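Local coordinates for 2,3-dihydroxybenzoate-AMP ligase (Mycobacterium smegmatis, PDB 5KEI), which belongs to the ANL superfamily of AMP-binding enzymes, with a large AMP-binding family region followed by a smaller C-terminal domain, at residues A[336-341]-A[349-354]; A[361-364]-A[370-373]. All blocks are in the same frame, centred on the assembly; numbering follows the deposited sequence.

Contact 1. Residues A[336-341]-A[349-354]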
loop_
_atom_site.group_PDB
_atom_site.type_symbol
_atom_site.label_atom_id
_atom_site.label_comp_id
_atom_site.label_asym_id
_atom_site.label_seq_id
_atom_site.Cartn_x
_atom_site.Cartn_y
_atom_site.Cartn_z
ATOM N N PRO A 336 0.017 -26.820 0.000
ATOM C CA PRO A 336 -0.656 -27.617 1.044
ATOM C C PRO A 336 -1.620 -26.790 1.908
ATOM O O PRO A 336 -2.698 -27.270 2.248
ATOM C CB PRO A 336 0.512 -28.152 1.898
ATOM C CG PRO A 336 1.659 -28.221 0.949
ATOM C CD PRO A 336 1.473 -27.064 -0.019
ATOM N N ASP A 337 -1.247 -25.566 2.256
ATOM C CA ASP A 337 -2.136 -24.714 3.050
ATOM C C ASP A 337 -3.338 -24.257 2.228
ATOM O O ASP A 337 -4.446 -24.147 2.753
ATOM C CB ASP A 337 -1.377 -23.513 3.602
ATOM C CG ASP A 337 -0.321 -23.907 4.603
ATOM O OD1 ASP A 337 -0.592 -24.814 5.420
ATOM O OD2 ASP A 337 0.787 -23.326 4.571
ATOM N N ALA A 338 -3.130 -24.018 0.936
ATOM C CA ALA A 338 -4.249 -23.767 0.026
ATOM C C ALA A 338 -5.194 -24.942 0.047
ATOM O O ALA A 338 -6.418 -24.759 0.079
ATOM C CB ALA A 338 -3.770 -23.508 -1.380
ATOM N N ALA A 339 -4.618 -26.146 0.050
ATOM C CA ALA A 339 -5.410 -27.374 0.082
ATOM C C ALA A 339 -6.275 -27.399 1.319
ATOM O O ALA A 339 -7.488 -27.645 1.235
ATOM C CB ALA A 339 -4.503 -28.622 0.037
ATOM N N LEU A 340 -5.641 -27.153 2.465
ATOM C CA LEU A 340 -6.341 -27.140 3.753
ATOM C C LEU A 340 -7.490 -26.149 3.740
ATOM O O LEU A 340 -8.614 -26.460 4.133
ATOM C CB LEU A 340 -5.392 -26.789 4.895
ATOM C CG LEU A 340 -6.021 -26.744 6.290
ATOM C CD1 LEU A 340 -6.465 -28.132 6.690
ATOM C CD2 LEU A 340 -5.019 -26.210 7.287
ATOM N N VAL A 341 -7.188 -24.952 3.264
ATOM C CA VAL A 341 -8.166 -23.887 3.233
ATOM C C VAL A 341 -9.396 -24.252 2.410
ATOM O O VAL A 341 -10.520 -24.024 2.849
ATOM C CB VAL A 341 -7.544 -22.600 2.684
ATOM C CG1 VAL A 341 -8.632 -21.612 2.254
ATOM C CG2 VAL A 341 -6.617 -22.004 3.721
ATOM N N LEU A 349 -11.667 -20.239 -2.770
ATOM C CA LEU A 349 -10.410 -19.572 -2.514
ATOM C C LEU A 349 -10.038 -18.730 -3.714
ATOM O O LEU A 349 -10.232 -19.149 -4.860
ATOM C CB LEU A 349 -9.305 -20.594 -2.224
ATOM C CG LEU A 349 -7.840 -20.162 -2.371
ATOM C CD1 LEU A 349 -7.436 -19.217 -1.235
ATOM C CD2 LEU A 349 -6.891 -21.377 -2.463
ATOM N N GLN A 350 -9.522 -17.536 -3.456
ATOM C CA GLN A 350 -8.892 -16.759 -4.510
ATOM C C GLN A 350 -7.540 -16.304 -4.020
ATOM O O GLN A 350 -7.440 -15.738 -2.933
ATOM C CB GLN A 350 -9.740 -15.565 -4.899
ATOM C CG GLN A 350 -9.136 -14.719 -5.990
ATOM C CD GLN A 350 -9.926 -13.464 -6.193
ATOM O OE1 GLN A 350 -10.085 -12.680 -5.260
ATOM N NE2 GLN A 350 -10.449 -13.265 -7.404
ATOM N N GLN A 351 -6.491 -16.579 -4.789
ATOM C CA GLN A 351 -5.175 -16.090 -4.408
ATOM C C GLN A 351 -4.975 -14.705 -5.003
ATOM O O GLN A 351 -5.343 -14.431 -6.162
ATOM C CB GLN A 351 -4.058 -17.054 -4.837
ATOM C CG GLN A 351 -4.090 -18.389 -4.079
ATOM C CD GLN A 351 -2.709 -19.039 -3.879
ATOM O OE1 GLN A 351 -1.722 -18.359 -3.612
ATOM N NE2 GLN A 351 -2.652 -20.368 -4.004
ATOM N N VAL A 352 -4.433 -13.817 -4.178
ATOM C CA VAL A 352 -4.171 -12.451 -4.591
ATOM C C VAL A 352 -2.717 -12.074 -4.309
ATOM O O VAL A 352 -2.281 -12.101 -3.174
ATOM C CB VAL A 352 -5.096 -11.460 -3.869
ATOM C CG1 VAL A 352 -4.894 -10.044 -4.434
ATOM C CG2 VAL A 352 -6.544 -11.920 -3.975
ATOM N N PHE A 353 -1.976 -11.732 -5.352
ATOM C CA PHE A 353 -0.630 -11.212 -5.209
ATOM C C PHE A 353 -0.637 -9.784 -5.707
ATOM O O PHE A 353 -0.677 -9.535 -6.918
ATOM C CB PHE A 353 0.380 -12.074 -5.973
ATOM C CG PHE A 353 1.723 -11.428 -6.163
ATOM C CD1 PHE A 353 2.450 -10.965 -5.075
ATOM C CD2 PHE A 353 2.274 -11.307 -7.434
ATOM C CE1 PHE A 353 3.697 -10.370 -5.253
ATOM C CE2 PHE A 353 3.517 -10.715 -7.614
ATOM C CZ PHE A 353 4.228 -10.255 -6.521
ATOM N N GLY A 354 -0.634 -8.854 -4.754
ATOM C CA GLY A 354 -0.749 -7.441 -5.043
ATOM C C GLY A 354 0.133 -6.585 -4.152
ATOM O O GLY A 354 0.772 -7.063 -3.234
#
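Ala338 and Leu349 meet where helix 335-344 lies against strand 349-354, the second half of a beta-alpha-beta unit that starts at strand 325-328. The axes of segments 336-341 and 349-354 approach to 10.0 Å, and their N-to-C directions make an angle of 146°, as expected for a helix running back over the sheet before the chain re-enters it. Apolar contact carries the interface. The methyl CB of Ala338 sits 3.9 Å from Leu349 CD2, while the other branch, CD1, is 4.4 Å from CG1 of Val341, so the leucine fork faces two residues one helical turn apart. Leu349 reaches the helix because its CG is swung opposite the backbone N (chi1 161°). Val341 also packs on Leu326 and Leu349 on Val328, both of strand 325-328, and Val341 touches Ala306 of helix 303-310, so the pair is packed against strand and helix alike. The burial is modest, 130 Å² over both sides, and all four touching residues are buried. Polar atoms contribute only at the margin. The amide of Gln351 is hydrogen-bonded outside the two segments, OE1 to Gln376 NE2 and NE2 to the carbonyl O of Leu372; that same NE2 passes 4.2 Å from Ala338 CB.

Contact 2. Residues A[361-364]-A[370-373]; sequences NYTR and EVLE
Thr363 meets Val371 and Leu372 through both branches of its side chain, just beyond strand 360-362 and against the short helix 369-374. Its methyl CG2 lies 3.7 Å from the carbonyl O of Val371 and 4.0 Å from CG1 of the same residue, the two side chains running alongside one another, head to tail. The side chain of Leu372 lies across that of Thr363, bringing CD2 to 3.9 Å from Thr363 OG1. The first torsion of Thr363 (chi1 46°) turns OG1 into the space flanked by the backbone N and C. There the hydroxyl also hydrogen-bonds to the backbone N of Gln351, on the adjacent strand 349-354. Farther out, Arg364, in the loop after the strand, folds back to it: NH1 donates to Tyr362 O over 2.9 Å, with an N-H...O angle of 135°. The acceptor is nearly in the guanidinium plane, although the donor is tilted 31° from the carbonyl plane. Additional bonds from Arg364 NH1 to Arg378 O and from NH2 to Pro379 O fasten the guanidinium to strand 378-379, the neighbour of 360-362 in the sheet. Both branches of Thr363 face the helix by van der Waals contact, and the hydroxyl oxygen in addition accepts the N-H of Gln351, so the threonine joins strand and helix.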
loop_
_atom_site.group_PDB
_atom_site.type_symbol
_atom_site.label_atom_id
_atom_site.label_comp_id
_atom_site.label_asym_id
_atom_site.label_seq_id
_atom_site.Cartn_x
_atom_site.Cartn_y
_atom_site.Cartn_z
ATOM N N ASN A 361 -2.543 -9.176 -8.998
ATOM C CA ASN A 361 -2.701 -10.483 -9.638
ATOM C C ASN A 361 -3.728 -11.285 -8.868
ATOM O O ASN A 361 -3.598 -11.463 -7.652
ATOM C CB ASN A 361 -1.371 -11.247 -9.700
ATOM C CG ASN A 361 -0.324 -10.506 -10.472
ATOM O OD1 ASN A 361 -0.330 -10.519 -11.701
ATOM N ND2 ASN A 361 0.583 -9.833 -9.760
ATOM N N TYR A 362 -4.765 -11.728 -9.575
ATOM C CA TYR A 362 -5.835 -12.535 -8.993
ATOM C C TYR A 362 -5.976 -13.837 -9.743
ATOM O O TYR A 362 -5.773 -13.877 -10.960
ATOM C CB TYR A 362 -7.202 -11.857 -9.077
ATOM C CG TYR A 362 -7.406 -10.549 -8.377
ATOM C CD1 TYR A 362 -7.908 -10.502 -7.082
ATOM C CD2 TYR A 362 -7.189 -9.358 -9.037
ATOM C CE1 TYR A 362 -8.133 -9.296 -6.457
ATOM C CE2 TYR A 362 -7.396 -8.161 -8.414
ATOM C CZ TYR A 362 -7.880 -8.135 -7.132
ATOM O OH TYR A 362 -8.107 -6.927 -6.533
ATOM N N THR A 363 -6.379 -14.883 -9.038
ATOM C CA THR A 363 -6.987 -16.018 -9.704
ATOM C C THR A 363 -8.425 -15.605 -10.037
ATOM O O THR A 363 -9.027 -14.786 -9.338
ATOM C CB THR A 363 -6.950 -17.291 -8.835
ATOM O OG1 THR A 363 -7.353 -16.985 -7.488
ATOM C CG2 THR A 363 -5.556 -17.865 -8.819
ATOM N N ARG A 364 -8.966 -16.134 -11.122
ATOM C CA ARG A 364 -10.332 -15.778 -11.505
ATOM C C ARG A 364 -11.343 -16.715 -10.822
ATOM O O ARG A 364 -10.983 -17.794 -10.320
ATOM C CB ARG A 364 -10.484 -15.801 -13.028
ATOM C CG ARG A 364 -9.454 -14.934 -13.802
ATOM C CD ARG A 364 -9.174 -13.594 -13.117
ATOM N NE ARG A 364 -8.816 -12.503 -14.032
ATOM C CZ ARG A 364 -7.612 -11.945 -14.113
ATOM N NH1 ARG A 364 -6.623 -12.374 -13.344
ATOM N NH2 ARG A 364 -7.397 -10.947 -14.967
ATOM N N GLU A 370 -6.278 -26.610 -9.383
ATOM C CA GLU A 370 -4.821 -26.594 -9.450
ATOM C C GLU A 370 -4.302 -25.167 -9.618
ATOM O O GLU A 370 -3.187 -24.851 -9.189
ATOM C CB GLU A 370 -4.294 -27.493 -10.583
ATOM C CG GLU A 370 -4.868 -27.224 -11.972
ATOM C CD GLU A 370 -6.170 -27.988 -12.272
ATOM O OE1 GLU A 370 -6.769 -28.578 -11.336
ATOM O OE2 GLU A 370 -6.587 -27.996 -13.459
ATOM N N VAL A 371 -5.119 -24.311 -10.229
ATOM C CA VAL A 371 -4.756 -22.911 -10.402
ATOM C C VAL A 371 -4.966 -22.124 -9.098
ATOM O O VAL A 371 -4.138 -21.280 -8.741
ATOM C CB VAL A 371 -5.544 -22.282 -11.553
ATOM C CG1 VAL A 371 -5.377 -20.754 -11.574
ATOM C CG2 VAL A 371 -5.067 -22.873 -12.863
ATOM N N LEU A 372 -6.048 -22.428 -8.382
ATOM C CA LEU A 372 -6.323 -21.811 -7.090
ATOM C C LEU A 372 -5.257 -22.165 -6.047
ATOM O O LEU A 372 -4.954 -21.370 -5.158
ATOM C CB LEU A 372 -7.692 -22.242 -6.560
ATOM C CG LEU A 372 -8.925 -21.975 -7.416
ATOM C CD1 LEU A 372 -10.197 -22.430 -6.703
ATOM C CD2 LEU A 372 -9.016 -20.505 -7.797
ATOM N N GLU A 373 -4.688 -23.358 -6.160
ATOM C CA GLU A 373 -3.836 -23.880 -5.102
ATOM C C GLU A 373 -2.345 -23.732 -5.418
ATOM O O GLU A 373 -1.530 -23.734 -4.506
ATOM C CB GLU A 373 -4.183 -25.354 -4.812
ATOM C CG GLU A 373 -5.549 -25.522 -4.128
ATOM C CD GLU A 373 -5.900 -26.961 -3.720
ATOM O OE1 GLU A 373 -5.082 -27.884 -3.932
ATOM O OE2 GLU A 373 -7.015 -27.166 -3.177
#

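How the contacts relate
Contacts 1 and 2 follow in series along the chain, with centres about 8 Å apart, and share one mixed sheet in which strands 349-354 and 360-362 are antiparallel neighbours. A probable backbone hydrogen bond of 2.8 Å from Asn361 N to Phe353 O joins these strands. Near the helices, the bond from Gln351 NE2 to Leu372 O, 2.8 Å long, links the strand of contact 1 to the helix of contact 2. Leu349 CD2 packs against that same carbonyl oxygen, Leu372 O, at 3.3 Å, while Glu373 OE2 forms a salt bridge with Arg342 NH1 of helix 335-344. Together these links join both helices and the strand pair within the AMP-binding family region.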